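Local coordinates for DNA repair protein RecO (Deinococcus radiodurans, PDB 1W3S), which is probably involved in DNA repair and in recombination by the RecF pathway, and binds zinc, at residues Q31-A36 and F103-F108; L52-G57 and A74-A79; A92-E97 and H230-L235; P129-L134 and P212-A217. One frame throughout, in Å; residues are numbered along the deposited sequence.

How the contacts relate
Contact 4 is the buried one of the four, a helix-to-helix contact held by indole packing and one hydrogen bond. Contacts 1, 2 and 3 are partly buried. Contacts 1 and 2 reach neighbouring strands of the same N-terminal sheet, about 17 Å apart between centres, but differ in kind: contact 2 is backbone pairing within a hairpin, whereas contact 1 sets the sheet against an interhelical loop without a hydrogen bond. Contact 3 joins helix 86-101 to the C-terminal tail by apolar packing. It touches contact 2 through Phe53 and His93, and contact 4 through Leu94 and Trp215, thus lying between the sheet and the helix pair of contact 4.

Contact 1: Q31-A36 and F103-F108; sequences QGKLKA and FQEGEF
The Phe108 ring slants against the backbone of Gly32, its CD2 lying 3.7 Å from Gly32 CA, while at its edge, in plane, stands CG of Phe103; the Phe103 ring in turn carries Phe108 CD1 on one face, offset toward the rim. With CG anti to the backbone N (chi1 -176°), the Phe108 ring is directed at the backbone of Gly32 and Lys33. The backbone carbonyl of Phe108 takes part too, Gly32 CA approaching Phe108 O at 3.5 Å in a CA-H...O contact. Glycine suits position 32 doubly, because its backbone angles would jam any side chain against the preceding carbonyl and a CB would clash with Gly106 N.

Lys33 crosses Glu105 at about a right angle, CB to CB at 3.4 Å, and its chain, bent at chi3 (-88°), lays CE against Phe103 O at 3.2 Å. The ammonium group goes to Asp100, near the end of helix 86-101, in a salt bridge; Glu105 OE1 remains 4.3 Å from Lys33 NZ, beyond pairing distance. The strand and the loop between helices 86-101 and 110-125 thus meet through van der Waals packing and a glycine backbone, with the opposite charge of Glu105 probably adding a modest attraction to the lysine.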
loop_
_atom_site.group_PDB
_atom_site.type_symbol
_atom_site.label_atom_id
_atom_site.label_comp_id
_atom_site.label_asym_id
_atom_site.label_seq_id
_atom_site.Cartn_x
_atom_site.Cartn_y
_atom_site.Cartn_z
ATOM N N GLN A 31 10.835 -9.565 -6.176
ATOM C CA GLN A 31 11.778 -8.879 -7.064
ATOM C C GLN A 31 11.208 -7.590 -7.642
ATOM O O GLN A 31 11.911 -6.856 -8.335
ATOM C CB GLN A 31 12.249 -9.808 -8.182
ATOM C CG GLN A 31 12.975 -11.041 -7.653
ATOM C CD GLN A 31 12.024 -12.115 -7.141
ATOM O OE1 GLN A 31 10.937 -12.335 -7.712
ATOM N NE2 GLN A 31 12.419 -12.782 -6.050
ATOM N N GLY A 32 9.950 -7.294 -7.340
ATOM C CA GLY A 32 9.383 -5.996 -7.687
ATOM C C GLY A 32 8.102 -6.124 -8.468
ATOM O O GLY A 32 7.608 -7.223 -8.690
ATOM N N LYS A 33 7.564 -4.984 -8.876
ATOM C CA LYS A 33 6.376 -4.949 -9.709
ATOM C C LYS A 33 6.659 -5.662 -11.011
ATOM O O LYS A 33 7.760 -5.573 -11.534
ATOM C CB LYS A 33 5.953 -3.514 -10.003
ATOM C CG LYS A 33 4.620 -3.107 -9.401
ATOM C CD LYS A 33 4.021 -1.860 -10.073
ATOM C CE LYS A 33 4.508 -0.565 -9.420
ATOM N NZ LYS A 33 3.996 0.655 -10.138
ATOM N N LEU A 34 5.660 -6.378 -11.514
ATOM C CA LEU A 34 5.731 -7.024 -12.808
ATOM C C LEU A 34 4.431 -6.803 -13.548
ATOM O O LEU A 34 3.386 -7.254 -13.099
ATOM C CB LEU A 34 5.970 -8.533 -12.650
ATOM C CG LEU A 34 5.939 -9.339 -13.960
ATOM C CD1 LEU A 34 7.117 -8.972 -14.870
ATOM C CD2 LEU A 34 5.918 -10.825 -13.676
ATOM N N LYS A 35 4.514 -6.135 -14.696
ATOM C CA LYS A 35 3.383 -5.978 -15.612
ATOM C C LYS A 35 3.391 -7.143 -16.625
ATOM O O LYS A 35 4.420 -7.451 -17.225
ATOM C CB LYS A 35 3.503 -4.630 -16.329
ATOM C CG LYS A 35 2.305 -3.702 -16.199
ATOM C CD LYS A 35 1.049 -4.285 -16.870
ATOM C CE LYS A 35 0.119 -3.193 -17.421
ATOM N NZ LYS A 35 0.750 -2.421 -18.529
ATOM N N ALA A 36 2.247 -7.783 -16.828
ATOM C CA ALA A 36 2.180 -8.992 -17.654
ATOM C C ALA A 36 0.860 -9.128 -18.419
ATOM O O ALA A 36 -0.119 -8.449 -18.103
ATOM C CB ALA A 36 2.408 -10.218 -16.777
ATOM N N PHE A 103 6.171 3.017 -4.570
ATOM C CA PHE A 103 7.013 2.035 -5.271
ATOM C C PHE A 103 6.822 2.041 -6.791
ATOM O O PHE A 103 5.885 1.399 -7.314
ATOM C CB PHE A 103 6.717 0.601 -4.810
ATOM C CG PHE A 103 6.829 0.392 -3.334
ATOM C CD1 PHE A 103 5.720 0.000 -2.591
ATOM C CD2 PHE A 103 8.044 0.558 -2.687
ATOM C CE1 PHE A 103 5.820 -0.211 -1.230
ATOM C CE2 PHE A 103 8.148 0.355 -1.321
ATOM C CZ PHE A 103 7.035 -0.029 -0.591
ATOM N N GLN A 104 7.715 2.708 -7.518
ATOM C CA GLN A 104 7.740 2.468 -8.958
ATOM C C GLN A 104 8.879 1.535 -9.409
ATOM O O GLN A 104 9.733 1.887 -10.225
ATOM C CB GLN A 104 7.559 3.769 -9.747
ATOM C CG GLN A 104 6.162 4.372 -9.419
ATOM C CD GLN A 104 5.318 4.655 -10.656
ATOM O OE1 GLN A 104 5.834 5.128 -11.672
ATOM N NE2 GLN A 104 4.011 4.363 -10.573
ATOM N N GLU A 105 8.883 0.366 -8.748
ATOM C CA GLU A 105 9.237 -0.969 -9.310
ATOM C C GLU A 105 10.719 -1.339 -9.501
ATOM O O GLU A 105 11.510 -0.592 -10.112
ATOM C CB GLU A 105 8.422 -1.266 -10.585
ATOM C CG GLU A 105 8.864 -0.618 -11.889
ATOM C CD GLU A 105 7.693 -0.478 -12.848
ATOM O OE1 GLU A 105 7.159 0.653 -12.980
ATOM O OE2 GLU A 105 7.276 -1.511 -13.434
ATOM N N GLY A 106 11.067 -2.520 -8.976
ATOM C CA GLY A 106 12.465 -2.903 -8.728
ATOM C C GLY A 106 12.858 -2.311 -7.386
ATOM O O GLY A 106 13.425 -2.990 -6.526
ATOM N N GLU A 107 12.550 -1.021 -7.248
ATOM C CA GLU A 107 12.393 -0.288 -5.971
ATOM C C GLU A 107 11.509 -0.980 -4.891
ATOM O O GLU A 107 11.261 -0.405 -3.823
ATOM C CB GLU A 107 11.763 1.067 -6.337
ATOM C CG GLU A 107 11.719 2.144 -5.266
ATOM C CD GLU A 107 10.736 3.252 -5.623
ATOM O OE1 GLU A 107 10.384 3.377 -6.833
ATOM O OE2 GLU A 107 10.308 3.984 -4.689
ATOM N N PHE A 108 11.060 -2.210 -5.168
ATOM C CA PHE A 108 10.107 -2.952 -4.340
ATOM C C PHE A 108 10.761 -4.251 -3.849
ATOM O O PHE A 108 10.764 -5.270 -4.543
ATOM C CB PHE A 108 8.861 -3.239 -5.179
ATOM C CG PHE A 108 7.747 -3.924 -4.434
ATOM C CD1 PHE A 108 6.814 -3.173 -3.721
ATOM C CD2 PHE A 108 7.601 -5.313 -4.478
ATOM C CE1 PHE A 108 5.766 -3.792 -3.035
ATOM C CE2 PHE A 108 6.550 -5.949 -3.802
ATOM C CZ PHE A 108 5.632 -5.189 -3.074
#

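Contact 2: L52-G57 and A74-A79; sequences LFHHVG and AVLEGA
The two strands of a beta hairpin, 55-61 and 69-78, pair here in antiparallel fashion, and a classic beta bulge interrupts them where two residues, Glu77 and Gly78, sit opposite the single residue His55. Beyond the bulge the ladder is regular: Gly57 N donates to Val75 O at 2.8 Å with an almost straight N-H...O angle of 177°, and Val75 N returns the bond to Gly57 O. At the bulge, His55 O receives Glu77 N at 2.9 Å and, more weakly, Gly78 N, so one carbonyl serves two consecutive amides; His55 N donates to Gly78 O. Val56 and Leu76 form the non-hydrogen-bonded pair between the hydrogen-bonded pairs His55-Gly78 and Gly57-Val75.

The His55 and Glu77 side chains cross obliquely, with imidazole and carboxylate nearly coplanar, 26° apart. Glu77 OE1 lies at the edge of the ring, 3.0 Å from His55 NE2. Glu77 OE1 makes a weak hydrogen bond to Ser9 of strand 5-17. The His55 CG is anti to the backbone N (chi1 -176°), which carries the ring toward that carboxylate.

His54 holds Ala79 CB over one face, 4.1 Å from the ring centroid in a CH-pi contact, and Leu76 CD1 comes within 3.5 Å of its ND1. With an alanine here in place of His54, the methyl of Ala79 would probably lose the ring face it lies over, and Leu76 CD1 its neighbour at ND1. Such a bulged antiparallel hairpin fits the beta-rich N-terminal domain of RecO, whose family belongs to the OB-fold clan.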
loop_
_atom_site.group_PDB
_atom_site.type_symbol
_atom_site.label_atom_id
_atom_site.label_comp_id
_atom_site.label_asym_id
_atom_site.label_seq_id
_atom_site.Cartn_x
_atom_site.Cartn_y
_atom_site.Cartn_z
ATOM N N LEU A 52 -7.784 -11.081 -8.813
ATOM C CA LEU A 52 -7.312 -10.006 -7.968
ATOM C C LEU A 52 -6.992 -10.517 -6.568
ATOM O O LEU A 52 -7.748 -11.295 -5.995
ATOM C CB LEU A 52 -8.363 -8.896 -7.902
ATOM C CG LEU A 52 -7.900 -7.522 -7.427
ATOM C CD1 LEU A 52 -6.669 -7.048 -8.179
ATOM C CD2 LEU A 52 -9.037 -6.540 -7.615
ATOM N N PHE A 53 -5.846 -10.078 -6.050
ATOM C CA PHE A 53 -5.347 -10.414 -4.711
ATOM C C PHE A 53 -4.949 -11.871 -4.517
ATOM O O PHE A 53 -4.698 -12.274 -3.394
ATOM C CB PHE A 53 -6.348 -10.041 -3.603
ATOM C CG PHE A 53 -6.962 -8.681 -3.744
ATOM C CD1 PHE A 53 -6.181 -7.565 -4.015
ATOM C CD2 PHE A 53 -8.326 -8.511 -3.567
ATOM C CE1 PHE A 53 -6.764 -6.297 -4.129
ATOM C CE2 PHE A 53 -8.919 -7.243 -3.669
ATOM C CZ PHE A 53 -8.146 -6.146 -3.959
ATOM N N HIS A 54 -4.900 -12.664 -5.582
ATOM C CA HIS A 54 -4.425 -14.039 -5.483
ATOM C C HIS A 54 -2.917 -14.052 -5.449
ATOM O O HIS A 54 -2.288 -13.289 -6.160
ATOM C CB HIS A 54 -4.921 -14.872 -6.660
ATOM C CG HIS A 54 -6.329 -15.351 -6.501
ATOM N ND1 HIS A 54 -6.850 -16.387 -7.241
ATOM C CD2 HIS A 54 -7.314 -14.954 -5.664
ATOM C CE1 HIS A 54 -8.099 -16.605 -6.871
ATOM N NE2 HIS A 54 -8.407 -15.744 -5.919
ATOM N N HIS A 55 -2.336 -14.902 -4.608
ATOM C CA HIS A 55 -0.906 -15.132 -4.667
ATOM C C HIS A 55 -0.684 -16.222 -5.697
ATOM O O HIS A 55 -1.212 -17.318 -5.589
ATOM C CB HIS A 55 -0.304 -15.517 -3.316
ATOM C CG HIS A 55 1.186 -15.672 -3.360
ATOM N ND1 HIS A 55 2.061 -14.724 -2.870
ATOM C CD2 HIS A 55 1.957 -16.651 -3.890
ATOM C CE1 HIS A 55 3.304 -15.123 -3.080
ATOM N NE2 HIS A 55 3.268 -16.292 -3.692
ATOM N N VAL A 56 0.137 -15.911 -6.685
ATOM C CA VAL A 56 0.172 -16.658 -7.930
ATOM C C VAL A 56 1.622 -16.956 -8.324
ATOM O O VAL A 56 2.521 -16.181 -8.013
ATOM C CB VAL A 56 -0.604 -15.839 -9.012
ATOM C CG1 VAL A 56 0.257 -15.502 -10.222
ATOM C CG2 VAL A 56 -1.885 -16.533 -9.387
ATOM N N GLY A 57 1.836 -18.104 -8.963
ATOM C CA GLY A 57 3.137 -18.460 -9.551
ATOM C C GLY A 57 3.053 -18.455 -11.069
ATOM O O GLY A 57 2.200 -19.132 -11.648
ATOM N N ALA A 74 0.561 -20.400 -15.319
ATOM C CA ALA A 74 0.159 -19.660 -14.138
ATOM C C ALA A 74 -0.551 -20.619 -13.216
ATOM O O ALA A 74 -1.514 -21.272 -13.618
ATOM C CB ALA A 74 -0.748 -18.525 -14.519
ATOM N N VAL A 75 -0.054 -20.707 -11.987
ATOM C CA VAL A 75 -0.587 -21.621 -10.985
ATOM C C VAL A 75 -0.972 -20.819 -9.727
ATOM O O VAL A 75 -0.224 -19.946 -9.286
ATOM C CB VAL A 75 0.443 -22.778 -10.681
ATOM C CG1 VAL A 75 1.613 -22.308 -9.846
ATOM C CG2 VAL A 75 -0.230 -23.920 -9.992
ATOM N N LEU A 76 -2.155 -21.098 -9.183
ATOM C CA LEU A 76 -2.628 -20.472 -7.939
ATOM C C LEU A 76 -1.882 -21.055 -6.736
ATOM O O LEU A 76 -2.038 -22.242 -6.432
ATOM C CB LEU A 76 -4.150 -20.685 -7.764
ATOM C CG LEU A 76 -4.767 -20.357 -6.384
ATOM C CD1 LEU A 76 -4.646 -18.880 -6.028
ATOM C CD2 LEU A 76 -6.225 -20.785 -6.330
ATOM N N GLU A 77 -1.094 -20.225 -6.049
ATOM C CA GLU A 77 -0.337 -20.665 -4.863
ATOM C C GLU A 77 -1.040 -20.411 -3.510
ATOM O O GLU A 77 -0.689 -21.014 -2.496
ATOM C CB GLU A 77 1.037 -20.000 -4.853
ATOM C CG GLU A 77 2.003 -20.590 -5.873
ATOM C CD GLU A 77 3.319 -19.842 -5.945
ATOM O OE1 GLU A 77 3.492 -18.862 -5.186
ATOM O OE2 GLU A 77 4.195 -20.230 -6.762
ATOM N N GLY A 78 -2.031 -19.527 -3.497
ATOM C CA GLY A 78 -2.712 -19.146 -2.255
ATOM C C GLY A 78 -3.771 -18.084 -2.498
ATOM O O GLY A 78 -3.599 -17.212 -3.354
ATOM N N ALA A 79 -4.867 -18.159 -1.752
ATOM C CA ALA A 79 -5.927 -17.159 -1.826
ATOM C C ALA A 79 -6.561 -16.864 -0.466
ATOM O O ALA A 79 -6.498 -17.678 0.454
ATOM C CB ALA A 79 -7.007 -17.611 -2.820
#

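Contact 3: A92-E97 and H230-L235; sequences AHLMAE and HSWRQL
Leu235, Leu94 and Glu97 contribute most of the buried surface where helix 86-101, part of the helical region of RecO, meets the chain that follows helix 211-225. The segment 230-235 turns with helical backbone angles at 231-234 but without a regular helical bonding pattern, and no hydrogen bond crosses to the helix.

Leu235 lays its CD1 squarely over one face of the His93 imidazole, 3.9 Å from the ring centroid and 8° off the normal, a CH-pi contact in which the two side chains cross at about a right angle. The same methyl group reaches Glu97 CG at 3.8 Å and is therefore held between two side chains one helical turn apart. A serine in place of His93 would probably leave Leu235 CD1 without the ring face it packs on.

Glu97 bends at chi2 (-71°), and its OE1 comes 3.4 Å from Ser231 CB, a touch against carbon and not a polar bond. The charge of Glu97 is met instead by Arg14 of strand 5-17 in a salt bridge, linking the helix to the N-terminal sheet.

Leu94, its CG anti to the backbone N (chi1 -178°), extends toward the tail and packs beside the five-membered ring of Trp232. That indole also meets Phe98 and touches Leu218 and Val222 of helix 211-225. Leu94 CD1 touches Leu235 CB at 3.8 Å as well, and lies obliquely to the indole with Trp232 CD1 3.4 Å away.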
loop_
_atom_site.group_PDB
_atom_site.type_symbol
_atom_site.label_atom_id
_atom_site.label_comp_id
_atom_site.label_asym_id
_atom_site.label_seq_id
_atom_site.Cartn_x
_atom_site.Cartn_y
_atom_site.Cartn_z
ATOM N N ALA A 92 -8.539 -4.035 0.827
ATOM C CA ALA A 92 -7.542 -4.774 0.051
ATOM C C ALA A 92 -7.211 -4.023 -1.234
ATOM O O ALA A 92 -6.051 -3.880 -1.615
ATOM C CB ALA A 92 -8.068 -6.139 -0.282
ATOM N N HIS A 93 -8.267 -3.575 -1.897
ATOM C CA HIS A 93 -8.197 -2.717 -3.078
ATOM C C HIS A 93 -7.439 -1.431 -2.776
ATOM O O HIS A 93 -6.685 -0.964 -3.612
ATOM C CB HIS A 93 -9.627 -2.406 -3.560
ATOM C CG HIS A 93 -9.703 -1.880 -4.959
ATOM N ND1 HIS A 93 -10.842 -1.282 -5.466
ATOM C CD2 HIS A 93 -8.782 -1.838 -5.953
ATOM C CE1 HIS A 93 -10.620 -0.895 -6.715
ATOM N NE2 HIS A 93 -9.376 -1.215 -7.032
ATOM N N LEU A 94 -7.625 -0.874 -1.576
ATOM C CA LEU A 94 -6.892 0.316 -1.143
ATOM C C LEU A 94 -5.418 0.029 -0.973
ATOM O O LEU A 94 -4.585 0.798 -1.433
ATOM C CB LEU A 94 -7.471 0.857 0.168
ATOM C CG LEU A 94 -6.855 2.134 0.746
ATOM C CD1 LEU A 94 -7.035 3.351 -0.171
ATOM C CD2 LEU A 94 -7.458 2.416 2.086
ATOM N N MET A 95 -5.086 -1.067 -0.308
ATOM C CA MET A 95 -3.679 -1.496 -0.193
ATOM C C MET A 95 -3.007 -1.740 -1.556
ATOM O O MET A 95 -1.868 -1.347 -1.762
ATOM C CB MET A 95 -3.562 -2.763 0.666
ATOM C CG MET A 95 -3.868 -2.587 2.161
ATOM S SD MET A 95 -2.907 -1.271 2.973
ATOM C CE MET A 95 -4.062 0.074 2.835
ATOM N N ALA A 96 -3.708 -2.397 -2.474
ATOM C CA ALA A 96 -3.145 -2.700 -3.796
ATOM C C ALA A 96 -2.821 -1.411 -4.553
ATOM O O ALA A 96 -1.693 -1.218 -5.034
ATOM C CB ALA A 96 -4.098 -3.555 -4.605
ATOM N N GLU A 97 -3.821 -0.534 -4.651
ATOM C CA GLU A 97 -3.669 0.749 -5.332
ATOM C C GLU A 97 -2.601 1.604 -4.674
ATOM O O GLU A 97 -1.858 2.303 -5.346
ATOM C CB GLU A 97 -5.003 1.492 -5.368
ATOM C CG GLU A 97 -6.012 0.872 -6.338
ATOM C CD GLU A 97 -5.656 1.065 -7.815
ATOM O OE1 GLU A 97 -4.931 2.031 -8.157
ATOM O OE2 GLU A 97 -6.113 0.250 -8.643
ATOM N N HIS A 230 -4.799 9.285 -7.386
ATOM C CA HIS A 230 -6.151 9.784 -7.699
ATOM C C HIS A 230 -7.024 8.538 -7.556
ATOM O O HIS A 230 -8.036 8.561 -6.844
ATOM C CB HIS A 230 -6.285 10.458 -9.092
ATOM C CG HIS A 230 -7.673 10.958 -9.413
ATOM N ND1 HIS A 230 -7.992 11.525 -10.632
ATOM C CD2 HIS A 230 -8.819 10.968 -8.688
ATOM C CE1 HIS A 230 -9.270 11.864 -10.640
ATOM N NE2 HIS A 230 -9.796 11.535 -9.473
ATOM N N SER A 231 -6.596 7.444 -8.192
ATOM C CA SER A 231 -7.230 6.136 -8.000
ATOM C C SER A 231 -7.275 5.803 -6.513
ATOM O O SER A 231 -8.318 5.444 -5.987
ATOM C CB SER A 231 -6.466 5.030 -8.748
ATOM O OG SER A 231 -6.608 5.144 -10.150
ATOM N N TRP A 232 -6.132 5.941 -5.850
ATOM C CA TRP A 232 -6.000 5.636 -4.427
ATOM C C TRP A 232 -6.815 6.588 -3.537
ATOM O O TRP A 232 -7.598 6.135 -2.696
ATOM C CB TRP A 232 -4.522 5.680 -4.029
ATOM C CG TRP A 232 -4.308 5.523 -2.585
ATOM C CD1 TRP A 232 -4.338 4.364 -1.882
ATOM C CD2 TRP A 232 -4.049 6.561 -1.639
ATOM N NE1 TRP A 232 -4.107 4.608 -0.549
ATOM C CE2 TRP A 232 -3.927 5.954 -0.372
ATOM C CE3 TRP A 232 -3.904 7.952 -1.731
ATOM C CZ2 TRP A 232 -3.663 6.682 0.785
ATOM C CZ3 TRP A 232 -3.639 8.671 -0.589
ATOM C CH2 TRP A 232 -3.521 8.037 0.657
ATOM N N ARG A 233 -6.604 7.896 -3.719
ATOM C CA ARG A 233 -7.400 8.947 -3.065
ATOM C C ARG A 233 -8.896 8.597 -3.034
ATOM O O ARG A 233 -9.547 8.728 -1.998
ATOM C CB ARG A 233 -7.225 10.286 -3.802
ATOM C CG ARG A 233 -6.016 11.156 -3.395
ATOM C CD ARG A 233 -5.729 12.283 -4.408
ATOM N NE ARG A 233 -5.531 13.620 -3.832
ATOM C CZ ARG A 233 -6.468 14.335 -3.185
ATOM N NH1 ARG A 233 -7.689 13.843 -2.969
ATOM N NH2 ARG A 233 -6.179 15.548 -2.720
ATOM N N GLN A 234 -9.421 8.131 -4.167
ATOM C CA GLN A 234 -10.849 7.785 -4.294
ATOM C C GLN A 234 -11.330 6.595 -3.441
ATOM O O GLN A 234 -12.537 6.396 -3.278
ATOM C CB GLN A 234 -11.193 7.525 -5.764
ATOM C CG GLN A 234 -11.248 8.781 -6.612
ATOM C CD GLN A 234 -11.855 8.526 -7.980
ATOM O OE1 GLN A 234 -12.479 9.424 -8.567
ATOM N NE2 GLN A 234 -11.684 7.298 -8.495
ATOM N N LEU A 235 -10.400 5.799 -2.917
ATOM C CA LEU A 235 -10.749 4.635 -2.103
ATOM C C LEU A 235 -10.547 4.873 -0.611
ATOM O O LEU A 235 -10.952 4.037 0.203
ATOM C CB LEU A 235 -9.942 3.416 -2.555
ATOM C CG LEU A 235 -10.144 3.013 -4.017
ATOM C CD1 LEU A 235 -9.099 2.001 -4.434
ATOM C CD2 LEU A 235 -11.554 2.471 -4.258
#

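Contact 4: P129-L134 and P212-A217; sequences PEWVAL and PALWRA
One hydrogen bond crosses between the helices: Trp215 NE1 donates to Glu130 OE1 at 2.8 Å. The acceptor lies in the plane of the indole and offers its syn lone pair, the carboxylate being turned almost flat with the ring (11° between planes). The N-H...O angle of 137° makes the bond rather bent. Bending of the Glu130 chain at chi2 folds the carboxylate back toward the indole, and the bond helps to set the rotation of both groups and satisfies an indole N-H in a buried place.

The face of the indole is covered by Leu134. Its CD2 sits almost straight above the centre of the six-membered ring of Trp215, 3.5 Å from the centroid, a CH-pi contact, while Leu134 CG lies 3.5 Å from Trp215 CZ2.

The segments belong to helices 129-143 and 211-225 of the C-terminal region of RecO. Their axes run at 32° to each other and approach to 11.6 Å, a wide spacing spanned by the large side chains.

Apolar contacts fill in the remainder. Ala133 CB abuts the indole edge at Trp215 CH2, and Leu134 CD1 meets Leu214 CD1 at 4.0 Å, these leucines crossing at about a right angle. The Leu214 methyl also reaches the edge of the Trp131 ring, 4.1 Å from its CZ3; the NE1 of Trp131 itself is hydrogen-bonded to Ser201 O.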
loop_
_atom_site.group_PDB
_atom_site.type_symbol
_atom_site.label_atom_id
_atom_site.label_comp_id
_atom_site.label_asym_id
_atom_site.label_seq_id
_atom_site.Cartn_x
_atom_site.Cartn_y
_atom_site.Cartn_z
ATOM N N PRO A 129 -10.221 -4.332 9.896
ATOM C CA PRO A 129 -9.477 -4.146 8.665
ATOM C C PRO A 129 -9.060 -2.700 8.389
ATOM O O PRO A 129 -8.033 -2.473 7.757
ATOM C CB PRO A 129 -10.448 -4.658 7.586
ATOM C CG PRO A 129 -11.792 -4.571 8.183
ATOM C CD PRO A 129 -11.586 -4.829 9.636
ATOM N N GLU A 130 -9.845 -1.731 8.848
ATOM C CA GLU A 130 -9.524 -0.332 8.606
ATOM C C GLU A 130 -8.306 0.058 9.426
ATOM O O GLU A 130 -7.493 0.869 8.982
ATOM C CB GLU A 130 -10.755 0.552 8.864
ATOM C CG GLU A 130 -10.757 1.515 10.043
ATOM C CD GLU A 130 -10.675 2.950 9.572
ATOM O OE1 GLU A 130 -9.804 3.201 8.721
ATOM O OE2 GLU A 130 -11.467 3.804 10.030
ATOM N N TRP A 131 -8.156 -0.561 10.600
ATOM C CA TRP A 131 -6.978 -0.352 11.412
ATOM C C TRP A 131 -5.732 -0.978 10.757
ATOM O O TRP A 131 -4.656 -0.358 10.720
ATOM C CB TRP A 131 -7.184 -0.857 12.849
ATOM C CG TRP A 131 -6.012 -0.523 13.703
ATOM C CD1 TRP A 131 -5.234 -1.382 14.399
ATOM C CD2 TRP A 131 -5.441 0.778 13.891
ATOM N NE1 TRP A 131 -4.212 -0.704 15.017
ATOM C CE2 TRP A 131 -4.315 0.626 14.710
ATOM C CE3 TRP A 131 -5.766 2.062 13.430
ATOM C CZ2 TRP A 131 -3.529 1.695 15.096
ATOM C CZ3 TRP A 131 -4.981 3.125 13.813
ATOM C CH2 TRP A 131 -3.877 2.938 14.632
ATOM N N VAL A 132 -5.878 -2.188 10.217
ATOM C CA VAL A 132 -4.783 -2.836 9.476
ATOM C C VAL A 132 -4.388 -1.983 8.265
ATOM O O VAL A 132 -3.223 -1.826 7.985
ATOM C CB VAL A 132 -5.153 -4.279 9.018
ATOM C CG1 VAL A 132 -4.043 -4.886 8.139
ATOM C CG2 VAL A 132 -5.428 -5.193 10.215
ATOM N N ALA A 133 -5.356 -1.421 7.557
ATOM C CA ALA A 133 -5.056 -0.583 6.395
ATOM C C ALA A 133 -4.145 0.560 6.778
ATOM O O ALA A 133 -3.125 0.790 6.134
ATOM C CB ALA A 133 -6.344 -0.039 5.753
ATOM N N LEU A 134 -4.517 1.265 7.837
ATOM C CA LEU A 134 -3.774 2.435 8.297
ATOM C C LEU A 134 -2.374 2.097 8.746
ATOM O O LEU A 134 -1.414 2.739 8.322
ATOM C CB LEU A 134 -4.500 3.124 9.462
ATOM C CG LEU A 134 -5.571 4.129 9.076
ATOM C CD1 LEU A 134 -6.340 4.572 10.307
ATOM C CD2 LEU A 134 -4.945 5.323 8.354
ATOM N N PRO A 212 -10.571 9.606 11.243
ATOM C CA PRO A 212 -10.711 10.477 10.068
ATOM C C PRO A 212 -9.513 11.424 9.873
ATOM O O PRO A 212 -9.107 11.673 8.731
ATOM C CB PRO A 212 -12.012 11.224 10.345
ATOM C CG PRO A 212 -12.800 10.265 11.167
ATOM C CD PRO A 212 -11.799 9.589 12.060
ATOM N N ALA A 213 -8.945 11.901 10.985
ATOM C CA ALA A 213 -7.761 12.763 10.985
ATOM C C ALA A 213 -6.477 12.064 10.526
ATOM O O ALA A 213 -5.613 12.699 9.923
ATOM C CB ALA A 213 -7.548 13.357 12.382
ATOM N N LEU A 214 -6.332 10.778 10.839
ATOM C CA LEU A 214 -5.195 9.995 10.339
ATOM C C LEU A 214 -5.257 9.833 8.820
ATOM O O LEU A 214 -4.246 10.006 8.149
ATOM C CB LEU A 214 -5.133 8.623 11.009
ATOM C CG LEU A 214 -4.823 8.576 12.511
ATOM C CD1 LEU A 214 -4.917 7.148 13.046
ATOM C CD2 LEU A 214 -3.445 9.163 12.800
ATOM N N TRP A 215 -6.440 9.517 8.286
ATOM C CA TRP A 215 -6.639 9.414 6.834
ATOM C C TRP A 215 -6.374 10.720 6.112
ATOM O O TRP A 215 -5.854 10.723 4.991
ATOM C CB TRP A 215 -8.066 8.968 6.483
ATOM C CG TRP A 215 -8.327 7.544 6.779
ATOM C CD1 TRP A 215 -9.190 7.056 7.703
ATOM C CD2 TRP A 215 -7.690 6.408 6.185
ATOM N NE1 TRP A 215 -9.145 5.683 7.722
ATOM C CE2 TRP A 215 -8.231 5.255 6.797
ATOM C CE3 TRP A 215 -6.718 6.240 5.186
ATOM C CZ2 TRP A 215 -7.843 3.956 6.436
ATOM C CZ3 TRP A 215 -6.333 4.952 4.834
ATOM C CH2 TRP A 215 -6.887 3.833 5.461
ATOM N N ARG A 216 -6.759 11.824 6.748
ATOM C CA ARG A 216 -6.578 13.154 6.169
ATOM C C ARG A 216 -5.102 13.554 6.094
ATOM O O ARG A 216 -4.648 14.066 5.078
ATOM C CB ARG A 216 -7.420 14.194 6.937
ATOM C CG ARG A 216 -8.922 14.131 6.586
ATOM C CD ARG A 216 -9.702 15.419 6.857
ATOM N NE ARG A 216 -10.719 15.267 7.903
ATOM C CZ ARG A 216 -10.510 15.408 9.214
ATOM N NH1 ARG A 216 -9.302 15.702 9.694
ATOM N NH2 ARG A 216 -11.524 15.246 10.058
ATOM N N ALA A 217 -4.357 13.302 7.159
ATOM C CA ALA A 217 -2.903 13.489 7.149
ATOM C C ALA A 217 -2.228 12.601 6.100
ATOM O O ALA A 217 -1.365 13.064 5.359
ATOM C CB ALA A 217 -2.323 13.201 8.533
#